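Local coordinates for protein proteasome chaperone 3 (Saccharomyces cerevisiae, PDB 2Z5B) that acts as a chaperone in 20S proteasome assembly, pairing with POC4 in a heterodimer that binds proteasome precursors and facilitates formation of the alpha-ring, at residues B[171-174]-B[175-178]; B[114-117]-B[118-122]; B[80-83]-B[84-87]. All blocks are in the same frame, centred on the assembly; numbering follows the deposited sequence.

Contact 1: residues B[171-174]-B[175-178]; sequences KCIK and DMYA
The carbonyl oxygen of Lys171 receives the amide of Asp175 at 2.8 Å (Asp175 N to Lys171 O), one of the last regular bonds of helix 162-176 before it ends in a Schellman motif. Met176 N then bonds to Cys172 O, and beyond this the pattern changes. Tyr177 N bonds to Lys174 O at 2.9 Å, the donor approaching from above the carbonyl plane rather than along a lone pair. The positive phi of Tyr177 (73°) then swings the following amide, Ala178 N, back to Ile173 O in a weak bond of 3.1 Å, so that two bonds close the end of the helix.

On the outer side, Lys171 and Asp175 form a salt bridge one turn apart. The lysine chain runs extended as far as CE and bends only at its last torsion (chi4 56°), which folds NZ over to Asp175 OD2 at 3.4 Å, a long and weak bond. The two side chains cross obliquely, and Lys171 CG also lies near OD2. The carboxylate sits close to Lys171 O as well, with OD2 and that oxygen 3.4 Å apart; the ammonium group probably offsets the repulsion between these two acceptors.

The inner side is apolar. Cys172, Ile173 and Met176 face strands of the sheet, touching Leu27, Val29 and Leu40 among others, and the same side also meets helix 109-124. Within the turn itself Ile173 CG2 lies 3.4 Å from Ala178 CB, although the position of Ala178, the last residue of the model, is less sure. The aromatic side chain of Tyr177 leads off the other way, and its ring presents an edge to the carbonyl of Lys174, CD1 lying 3.4 Å from that O.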
ATOM      1  N   LYS B 171       8.136  12.102 -10.431  1.00 32.19           N
ATOM      2  CA  LYS B 171       7.210  12.723 -11.387  1.00 33.18           C
ATOM      3  C   LYS B 171       5.899  11.930 -11.543  1.00 31.70           C
ATOM      4  O   LYS B 171       4.836  12.512 -11.599  1.00 31.35           O
ATOM      5  CB  LYS B 171       7.881  12.877 -12.753  1.00 32.73           C
ATOM      6  CG  LYS B 171       7.040  13.657 -13.745  1.00 35.49           C
ATOM      7  CD  LYS B 171       7.807  13.925 -15.052  1.00 35.86           C
ATOM      8  CE  LYS B 171       6.834  14.381 -16.143  1.00 40.19           C
ATOM      9  NZ  LYS B 171       6.073  15.584 -15.700  1.00 42.72           N
ATOM     10  N   CYS B 172       5.993  10.613 -11.615  1.00 31.92           N
ATOM     11  CA  CYS B 172       4.805   9.755 -11.755  1.00 33.03           C
ATOM     12  C   CYS B 172       3.872   9.926 -10.548  1.00 33.14           C
ATOM     13  O   CYS B 172       2.650  10.047 -10.697  1.00 33.35           O
ATOM     14  CB  CYS B 172       5.235   8.289 -11.899  1.00 32.87           C
ATOM     15  SG  CYS B 172       6.026   7.895 -13.467  1.00 36.60           S
ATOM     16  N   ILE B 173       4.465   9.981  -9.355  1.00 33.55           N
ATOM     17  CA  ILE B 173       3.712  10.108  -8.109  1.00 33.76           C
ATOM     18  C   ILE B 173       3.014  11.463  -8.042  1.00 35.32           C
ATOM     19  O   ILE B 173       1.829  11.528  -7.698  1.00 34.76           O
ATOM     20  CB  ILE B 173       4.608   9.846  -6.869  1.00 33.69           C
ATOM     21  CG1 ILE B 173       5.048   8.374  -6.846  1.00 32.70           C
ATOM     22  CG2 ILE B 173       3.884  10.229  -5.570  1.00 32.60           C
ATOM     23  CD1 ILE B 173       6.299   8.082  -6.029  1.00 31.98           C
ATOM     24  N   LYS B 174       3.737  12.525  -8.410  1.00 36.40           N
ATOM     25  CA  LYS B 174       3.178  13.880  -8.533  1.00 38.48           C
ATOM     26  C   LYS B 174       2.081  13.985  -9.609  1.00 38.61           C
ATOM     27  O   LYS B 174       1.075  14.668  -9.402  1.00 39.33           O
ATOM     28  CB  LYS B 174       4.295  14.907  -8.803  1.00 38.46           C
ATOM     29  CG  LYS B 174       3.831  16.379  -8.841  1.00 40.23           C
ATOM     30  CD  LYS B 174       5.017  17.350  -8.861  1.00 41.43           C
ATOM     31  CE  LYS B 174       4.591  18.743  -9.310  1.00 44.27           C
ATOM     32  NZ  LYS B 174       4.271  18.784 -10.771  1.00 48.79           N
ATOM     33  N   ASP B 175       2.270  13.302 -10.741  1.00 38.26           N
ATOM     34  CA  ASP B 175       1.314  13.341 -11.845  1.00 38.21           C
ATOM     35  C   ASP B 175       0.017  12.602 -11.515  1.00 37.82           C
ATOM     36  O   ASP B 175      -1.049  12.924 -12.044  1.00 37.86           O
ATOM     37  CB  ASP B 175       1.938  12.814 -13.136  1.00 38.87           C
ATOM     38  CG  ASP B 175       2.885  13.809 -13.775  1.00 39.92           C
ATOM     39  OD1 ASP B 175       2.837  15.013 -13.421  1.00 42.71           O
ATOM     40  OD2 ASP B 175       3.677  13.388 -14.640  1.00 40.92           O
ATOM     41  N   MET B 176       0.115  11.644 -10.604  1.00 37.35           N
ATOM     42  CA  MET B 176      -1.033  11.007 -10.008  1.00 37.08           C
ATOM     43  C   MET B 176      -1.953  12.042  -9.338  1.00 38.21           C
ATOM     44  O   MET B 176      -3.177  11.890  -9.376  1.00 38.45           O
ATOM     45  CB  MET B 176      -0.529   9.983  -8.984  1.00 37.69           C
ATOM     46  CG  MET B 176      -1.565   9.080  -8.395  1.00 35.42           C
ATOM     47  SD  MET B 176      -0.803   7.577  -7.747  1.00 34.05           S
ATOM     48  CE  MET B 176       0.048   8.166  -6.303  1.00 28.90           C
ATOM     49  N   TYR B 177      -1.337  13.114  -8.821  1.00 39.00           N
ATOM     50  CA  TYR B 177      -1.835  14.021  -7.743  1.00 40.02           C
ATOM     51  C   TYR B 177      -1.748  13.276  -6.390  1.00 39.76           C
ATOM     52  O   TYR B 177      -2.669  13.273  -5.564  1.00 40.16           O
ATOM     53  CB  TYR B 177      -3.203  14.612  -8.075  1.00 41.99           C
ATOM     54  CG  TYR B 177      -3.216  15.418  -9.377  1.00 42.78           C
ATOM     55  CD1 TYR B 177      -2.118  15.403 -10.242  1.00 42.43           C
ATOM     56  CD2 TYR B 177      -4.344  16.137  -9.770  1.00 45.66           C
ATOM     57  CE1 TYR B 177      -2.122  16.113 -11.445  1.00 45.46           C
ATOM     58  CE2 TYR B 177      -4.361  16.848 -10.995  1.00 45.47           C
ATOM     59  CZ  TYR B 177      -3.243  16.830 -11.809  1.00 44.63           C
ATOM     60  OH  TYR B 177      -3.231  17.525 -13.008  1.00 47.31           O
ATOM     61  N   ALA B 178      -0.587  12.658  -6.199  1.00 38.63           N
ATOM     62  CA  ALA B 178      -0.383  11.489  -5.321  1.00 37.88           C
ATOM     63  C   ALA B 178      -1.471  11.072  -4.336  1.00 37.67           C
ATOM     64  O   ALA B 178      -2.518  11.713  -4.238  1.00 38.04           O
ATOM     65  CB  ALA B 178       0.907  11.620  -4.622  1.00 38.89           C
TER

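Contact 2: residues B[114-117]-B[118-122]; sequences VQIA and ELYRR
Ile116 and Tyr120, one turn apart on helix 109-124, lie side by side and point the same way, forming an i to i+4 pair on the buried flank of the helix. Ile116 CG2 is 4.0 Å from both CD2 and CE2 of Tyr120, so the methyl meets the CD2-CE2 edge, close to the ring plane. With chi1 at -66°, CG1 of Ile116 is placed beside the backbone N and CG2 beside the carbonyl carbon, where it faces the next turn. The ring turns the same edge to the isoleucine backbone, Tyr120 CD2 lying 3.4 Å from Ile116 O near the ring plane.

That oxygen is engaged by Tyr120 N as well, in a nearly straight bond of 3.1 Å (N-H...O angle 168°), one of the helical bonds that keep the two side chains a turn apart. Further out, Leu40 of strand 38-44 touches both side chains of the pair, and Ile173 and Met176 of helix 162-176 pack against Tyr120, so the ring fills the join between two helices and the sheet. Replacing Tyr120 by an alanine would probably open a gap between the helices and leave the CG2 methyl of Ile116 without its aromatic neighbour.

A neighbouring face of the helix, toward strand 95-99, follows the same spacing. Ala117 packs on Tyr95 of that strand and on Phe139, and Glu118 N bonds to Val114 O. One turn after Ala117, Arg121 N donates in the plane of the Ala117 carbonyl at 3.0 Å from O, while Arg121 CG comes within 3.2 Å of the same atom.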
ATOM      1  N   VAL B 114      12.610   8.529   1.586  1.00 39.05           N
ATOM      2  CA  VAL B 114      12.604   9.884   2.134  1.00 38.84           C
ATOM      3  C   VAL B 114      12.195  10.889   1.064  1.00 38.13           C
ATOM      4  O   VAL B 114      11.476  11.843   1.348  1.00 38.54           O
ATOM      5  CB  VAL B 114      13.974  10.271   2.765  1.00 39.15           C
ATOM      6  CG1 VAL B 114      14.182  11.787   2.767  1.00 40.22           C
ATOM      7  CG2 VAL B 114      14.086   9.702   4.175  1.00 39.34           C
ATOM      8  N   GLN B 115      12.646  10.665  -0.168  1.00 38.13           N
ATOM      9  CA  GLN B 115      12.346  11.593  -1.260  1.00 38.27           C
ATOM     10  C   GLN B 115      10.858  11.534  -1.564  1.00 37.41           C
ATOM     11  O   GLN B 115      10.203  12.575  -1.728  1.00 37.36           O
ATOM     12  CB  GLN B 115      13.201  11.300  -2.499  1.00 38.64           C
ATOM     13  CG  GLN B 115      14.684  11.779  -2.384  1.00 41.67           C
ATOM     14  CD  GLN B 115      14.824  13.279  -2.141  1.00 43.14           C
ATOM     15  OE1 GLN B 115      13.974  14.085  -2.551  1.00 45.69           O
ATOM     16  NE2 GLN B 115      15.893  13.661  -1.456  1.00 44.62           N
ATOM     17  N   ILE B 116      10.309  10.321  -1.576  1.00 36.92           N
ATOM     18  CA  ILE B 116       8.854  10.156  -1.751  1.00 35.90           C
ATOM     19  C   ILE B 116       8.122  10.830  -0.595  1.00 36.10           C
ATOM     20  O   ILE B 116       7.190  11.605  -0.813  1.00 36.15           O
ATOM     21  CB  ILE B 116       8.464   8.663  -1.920  1.00 36.01           C
ATOM     22  CG1 ILE B 116       9.052   8.134  -3.226  1.00 35.51           C
ATOM     23  CG2 ILE B 116       6.931   8.482  -1.916  1.00 33.89           C
ATOM     24  CD1 ILE B 116       8.899   6.648  -3.443  1.00 36.94           C
ATOM     25  N   ALA B 117       8.575  10.575   0.635  1.00 36.22           N
ATOM     26  CA  ALA B 117       7.990  11.206   1.817  1.00 36.43           C
ATOM     27  C   ALA B 117       7.999  12.731   1.736  1.00 36.94           C
ATOM     28  O   ALA B 117       6.992  13.377   2.008  1.00 36.53           O
ATOM     29  CB  ALA B 117       8.706  10.744   3.077  1.00 36.59           C
ATOM     30  N   GLU B 118       9.144  13.303   1.368  1.00 37.99           N
ATOM     31  CA  GLU B 118       9.261  14.753   1.256  1.00 38.88           C
ATOM     32  C   GLU B 118       8.361  15.327   0.158  1.00 38.30           C
ATOM     33  O   GLU B 118       7.791  16.402   0.315  1.00 39.21           O
ATOM     34  CB  GLU B 118      10.730  15.167   1.077  1.00 39.22           C
ATOM     35  CG  GLU B 118      11.479  15.259   2.417  1.00 41.71           C
ATOM     36  CD  GLU B 118      10.884  16.310   3.350  1.00 43.46           C
ATOM     37  OE1 GLU B 118      11.162  17.508   3.171  1.00 47.05           O
ATOM     38  OE2 GLU B 118      10.130  15.953   4.269  1.00 45.28           O
ATOM     39  N   LEU B 119       8.219  14.591  -0.938  1.00 38.29           N
ATOM     40  CA  LEU B 119       7.313  14.991  -2.017  1.00 38.24           C
ATOM     41  C   LEU B 119       5.893  15.139  -1.466  1.00 38.36           C
ATOM     42  O   LEU B 119       5.218  16.158  -1.673  1.00 37.98           O
ATOM     43  CB  LEU B 119       7.367  13.968  -3.172  1.00 37.95           C
ATOM     44  CG  LEU B 119       6.560  14.283  -4.439  1.00 38.10           C
ATOM     45  CD1 LEU B 119       7.141  15.474  -5.194  1.00 39.09           C
ATOM     46  CD2 LEU B 119       6.483  13.067  -5.344  1.00 38.12           C
ATOM     47  N   TYR B 120       5.451  14.120  -0.736  1.00 39.22           N
ATOM     48  CA  TYR B 120       4.134  14.156  -0.100  1.00 39.69           C
ATOM     49  C   TYR B 120       3.953  15.345   0.846  1.00 41.03           C
ATOM     50  O   TYR B 120       2.961  16.062   0.747  1.00 41.14           O
ATOM     51  CB  TYR B 120       3.834  12.825   0.590  1.00 38.66           C
ATOM     52  CG  TYR B 120       3.141  11.862  -0.335  1.00 36.99           C
ATOM     53  CD1 TYR B 120       1.760  11.946  -0.551  1.00 35.98           C
ATOM     54  CD2 TYR B 120       3.862  10.898  -1.026  1.00 34.72           C
ATOM     55  CE1 TYR B 120       1.110  11.070  -1.427  1.00 35.97           C
ATOM     56  CE2 TYR B 120       3.225  10.019  -1.900  1.00 35.58           C
ATOM     57  CZ  TYR B 120       1.858  10.107  -2.089  1.00 35.17           C
ATOM     58  OH  TYR B 120       1.255   9.237  -2.949  1.00 35.64           O
ATOM     59  N   ARG B 121       4.935  15.573   1.721  1.00 43.02           N
ATOM     60  CA  ARG B 121       4.876  16.664   2.711  1.00 45.11           C
ATOM     61  C   ARG B 121       4.892  18.078   2.126  1.00 45.83           C
ATOM     62  O   ARG B 121       4.078  18.918   2.506  1.00 46.23           O
ATOM     63  CB  ARG B 121       5.997  16.532   3.742  1.00 45.36           C
ATOM     64  CG  ARG B 121       6.005  15.194   4.453  1.00 48.59           C
ATOM     65  CD  ARG B 121       6.669  15.262   5.804  1.00 52.21           C
ATOM     66  NE  ARG B 121       5.845  15.940   6.801  1.00 55.02           N
ATOM     67  CZ  ARG B 121       6.161  16.025   8.089  1.00 56.95           C
ATOM     68  NH1 ARG B 121       7.283  15.469   8.542  1.00 57.02           N
ATOM     69  NH2 ARG B 121       5.352  16.661   8.927  1.00 58.36           N
ATOM     70  N   ARG B 122       5.819  18.331   1.210  1.00 46.88           N
ATOM     71  CA  ARG B 122       6.073  19.686   0.725  1.00 47.99           C
ATOM     72  C   ARG B 122       5.243  20.061  -0.503  1.00 48.03           C
ATOM     73  O   ARG B 122       4.931  21.237  -0.717  1.00 48.09           O
ATOM     74  CB  ARG B 122       7.568  19.869   0.438  1.00 47.82           C
ATOM     75  CG  ARG B 122       8.483  19.491   1.613  1.00 48.85           C
ATOM     76  CD  ARG B 122       9.930  19.908   1.377  1.00 49.50           C
ATOM     77  NE  ARG B 122      10.556  19.203   0.253  1.00 52.93           N
ATOM     78  CZ  ARG B 122      11.724  18.561   0.304  1.00 53.72           C
ATOM     79  NH1 ARG B 122      12.434  18.530   1.424  1.00 54.97           N
ATOM     80  NH2 ARG B 122      12.192  17.951  -0.776  1.00 54.09           N
TER

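Contact 3: residues B[80-83]-B[84-87]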
ATOM      1  N   TYR B  80      26.430  39.499  17.219  1.00 73.04           N
ATOM      2  CA  TYR B  80      25.146  39.436  16.523  1.00 73.02           C
ATOM      3  C   TYR B  80      24.648  37.984  16.404  1.00 72.76           C
ATOM      4  O   TYR B  80      25.301  37.054  16.892  1.00 72.57           O
ATOM      5  CB  TYR B  80      25.254  40.111  15.145  1.00 73.38           C
ATOM      6  CG  TYR B  80      24.070  40.996  14.777  1.00 73.72           C
ATOM      7  CD1 TYR B  80      23.216  40.655  13.727  1.00 74.04           C
ATOM      8  CD2 TYR B  80      23.811  42.178  15.480  1.00 74.30           C
ATOM      9  CE1 TYR B  80      22.129  41.467  13.385  1.00 74.33           C
ATOM     10  CE2 TYR B  80      22.726  42.995  15.149  1.00 74.25           C
ATOM     11  CZ  TYR B  80      21.891  42.635  14.103  1.00 74.19           C
ATOM     12  OH  TYR B  80      20.819  43.442  13.775  1.00 74.04           O
ATOM     13  N   ASP B  81      23.495  37.803  15.758  1.00 72.40           N
ATOM     14  CA  ASP B  81      22.836  36.494  15.641  1.00 72.04           C
ATOM     15  C   ASP B  81      22.461  36.151  14.187  1.00 71.54           C
ATOM     16  O   ASP B  81      22.740  36.940  13.277  1.00 71.86           O
ATOM     17  CB  ASP B  81      21.613  36.427  16.572  1.00 72.13           C
ATOM     18  CG  ASP B  81      20.640  37.596  16.375  1.00 72.63           C
ATOM     19  OD1 ASP B  81      21.080  38.721  16.035  1.00 72.98           O
ATOM     20  OD2 ASP B  81      19.420  37.388  16.582  1.00 72.34           O
ATOM     21  N   ASP B  82      21.851  34.983  13.965  1.00 70.75           N
ATOM     22  CA  ASP B  82      21.509  34.545  12.596  1.00 69.92           C
ATOM     23  C   ASP B  82      20.154  33.835  12.439  1.00 69.11           C
ATOM     24  O   ASP B  82      19.660  33.179  13.364  1.00 69.04           O
ATOM     25  CB  ASP B  82      22.654  33.710  11.976  1.00 70.02           C
ATOM     26  CG  ASP B  82      22.533  32.207  12.253  1.00 70.09           C
ATOM     27  OD1 ASP B  82      22.075  31.802  13.346  1.00 70.46           O
ATOM     28  OD2 ASP B  82      22.917  31.418  11.365  1.00 69.51           O
ATOM     29  N   GLU B  83      19.572  33.975  11.248  1.00 68.11           N
ATOM     30  CA  GLU B  83      18.312  33.323  10.900  1.00 67.08           C
ATOM     31  C   GLU B  83      18.547  31.993  10.180  1.00 66.07           C
ATOM     32  O   GLU B  83      17.597  31.261   9.874  1.00 65.78           O
ATOM     33  CB  GLU B  83      17.443  34.256  10.040  1.00 67.50           C
ATOM     34  CG  GLU B  83      17.756  34.254   8.532  1.00 68.34           C
ATOM     35  CD  GLU B  83      18.838  35.245   8.126  1.00 69.94           C
ATOM     36  OE1 GLU B  83      19.900  35.302   8.787  1.00 70.38           O
ATOM     37  OE2 GLU B  83      18.627  35.958   7.121  1.00 70.68           O
ATOM     38  N   GLU B  84      19.811  31.686   9.905  1.00 64.71           N
ATOM     39  CA  GLU B  84      20.150  30.460   9.186  1.00 63.60           C
ATOM     40  C   GLU B  84      19.969  29.221  10.055  1.00 62.57           C
ATOM     41  O   GLU B  84      19.664  28.150   9.540  1.00 62.55           O
ATOM     42  CB  GLU B  84      21.567  30.515   8.595  1.00 63.48           C
ATOM     43  CG  GLU B  84      21.831  31.680   7.627  1.00 64.00           C
ATOM     44  CD  GLU B  84      20.713  31.913   6.614  1.00 64.49           C
ATOM     45  OE1 GLU B  84      20.156  30.930   6.084  1.00 64.32           O
ATOM     46  OE2 GLU B  84      20.401  33.092   6.339  1.00 65.55           O
ATOM     47  N   GLU B  85      20.131  29.373  11.367  1.00 61.49           N
ATOM     48  CA  GLU B  85      19.972  28.238  12.274  1.00 60.46           C
ATOM     49  C   GLU B  85      18.517  27.785  12.410  1.00 59.26           C
ATOM     50  O   GLU B  85      18.259  26.610  12.666  1.00 59.17           O
ATOM     51  CB  GLU B  85      20.660  28.479  13.627  1.00 60.74           C
ATOM     52  CG  GLU B  85      19.749  28.760  14.815  1.00 62.02           C
ATOM     53  CD  GLU B  85      20.368  28.314  16.132  1.00 63.52           C
ATOM     54  OE1 GLU B  85      19.653  27.663  16.927  1.00 64.47           O
ATOM     55  OE2 GLU B  85      21.569  28.604  16.367  1.00 63.60           O
ATOM     56  N   GLU B  86      17.568  28.702  12.208  1.00 57.90           N
ATOM     57  CA  GLU B  86      16.165  28.291  12.075  1.00 56.47           C
ATOM     58  C   GLU B  86      15.796  27.812  10.668  1.00 54.89           C
ATOM     59  O   GLU B  86      14.939  26.948  10.533  1.00 54.48           O
ATOM     60  CB  GLU B  86      15.157  29.310  12.627  1.00 56.63           C
ATOM     61  CG  GLU B  86      15.438  30.782  12.388  1.00 57.12           C
ATOM     62  CD  GLU B  86      14.624  31.674  13.328  1.00 57.77           C
ATOM     63  OE1 GLU B  86      14.495  32.894  13.064  1.00 57.83           O
ATOM     64  OE2 GLU B  86      14.111  31.151  14.346  1.00 59.74           O
ATOM     65  N   PHE B  87      16.439  28.349   9.630  1.00 53.15           N
ATOM     66  CA  PHE B  87      16.337  27.732   8.302  1.00 51.72           C
ATOM     67  C   PHE B  87      16.771  26.264   8.381  1.00 51.18           C
ATOM     68  O   PHE B  87      16.054  25.380   7.924  1.00 50.48           O
ATOM     69  CB  PHE B  87      17.179  28.457   7.244  1.00 51.34           C
ATOM     70  CG  PHE B  87      16.877  28.007   5.837  1.00 50.24           C
ATOM     71  CD1 PHE B  87      17.512  26.888   5.293  1.00 48.24           C
ATOM     72  CD2 PHE B  87      15.925  28.675   5.071  1.00 48.42           C
ATOM     73  CE1 PHE B  87      17.215  26.461   4.004  1.00 47.90           C
ATOM     74  CE2 PHE B  87      15.620  28.248   3.778  1.00 49.03           C
ATOM     75  CZ  PHE B  87      16.262  27.140   3.246  1.00 48.90           C
TER
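Asp82 and Glu83 both hold CG between the backbone N and the carbonyl carbon, the crowded position (chi1 90° and 84°), and this turns their carboxylates onto the residues that open helix 84-91. From Asp82 the group reaches over the first turn: OD2 lies 3.2 Å from Glu84 CB, and OD1 lies 3.6 Å from Glu85 CB. The aspartate therefore touches aliphatic carbons of two successive glutamates, its side chain crossing each of theirs at about a right angle.

Glu83 behaves differently. A further bend at chi2 folds its chain back so that it runs alongside Glu84, whose own chain is also bent at chi2, and the two carboxylates end up near each other with their planes 45° apart. Glu83 OE1 and Glu84 OE2 are 3.3 Å apart, two acceptors with like charge. Asp82 OD1 and Glu85 OE2, at 4.4 Å, add a second like-charged pair. Such crowding of acids is likely to raise the proton affinity of some of them, although the start of a helix, with its amides directed toward the loop, would be expected to ease the repulsion in part.

The backbone contributes a clear hydrogen bond across the junction. Phe87 N donates to Glu83 O at 3.1 Å, the first helical i to i+4 bond here, and Glu86 CG lies against the same oxygen at 3.3 Å. Thus the carbonyl of a loop residue already belongs to the helical pattern.

Every touching residue is exposed, the centre of the contact lies about 31 Å from the centre of the chain, and Phe87 stacks on His91 farther along the helix. The junction joins the loop that follows strand 50-56 to helix 84-91, which in turn leads to the outermost strand of this chain's sheet, 95-99.

Along the chain the three contacts come in series, none nested in or crossing another, and each spans one continuous stretch instead of closing a long loop. Contact 3 comes first, where the loop after strand 50-56 enters helix 84-91; it stands apart, its nearest atoms about 10 Å from contact 2 and about 19 Å from contact 1. Contact 2 follows in helix 109-124, after strand 95-99. Contact 1 ends helix 162-176, after strand 140-145. These two contacts meet in space, with Met176 CE 3.7 Å from Tyr120 OH and Ile173 CG2 also packing on Leu119, tying the two helices together beside strand 38-44.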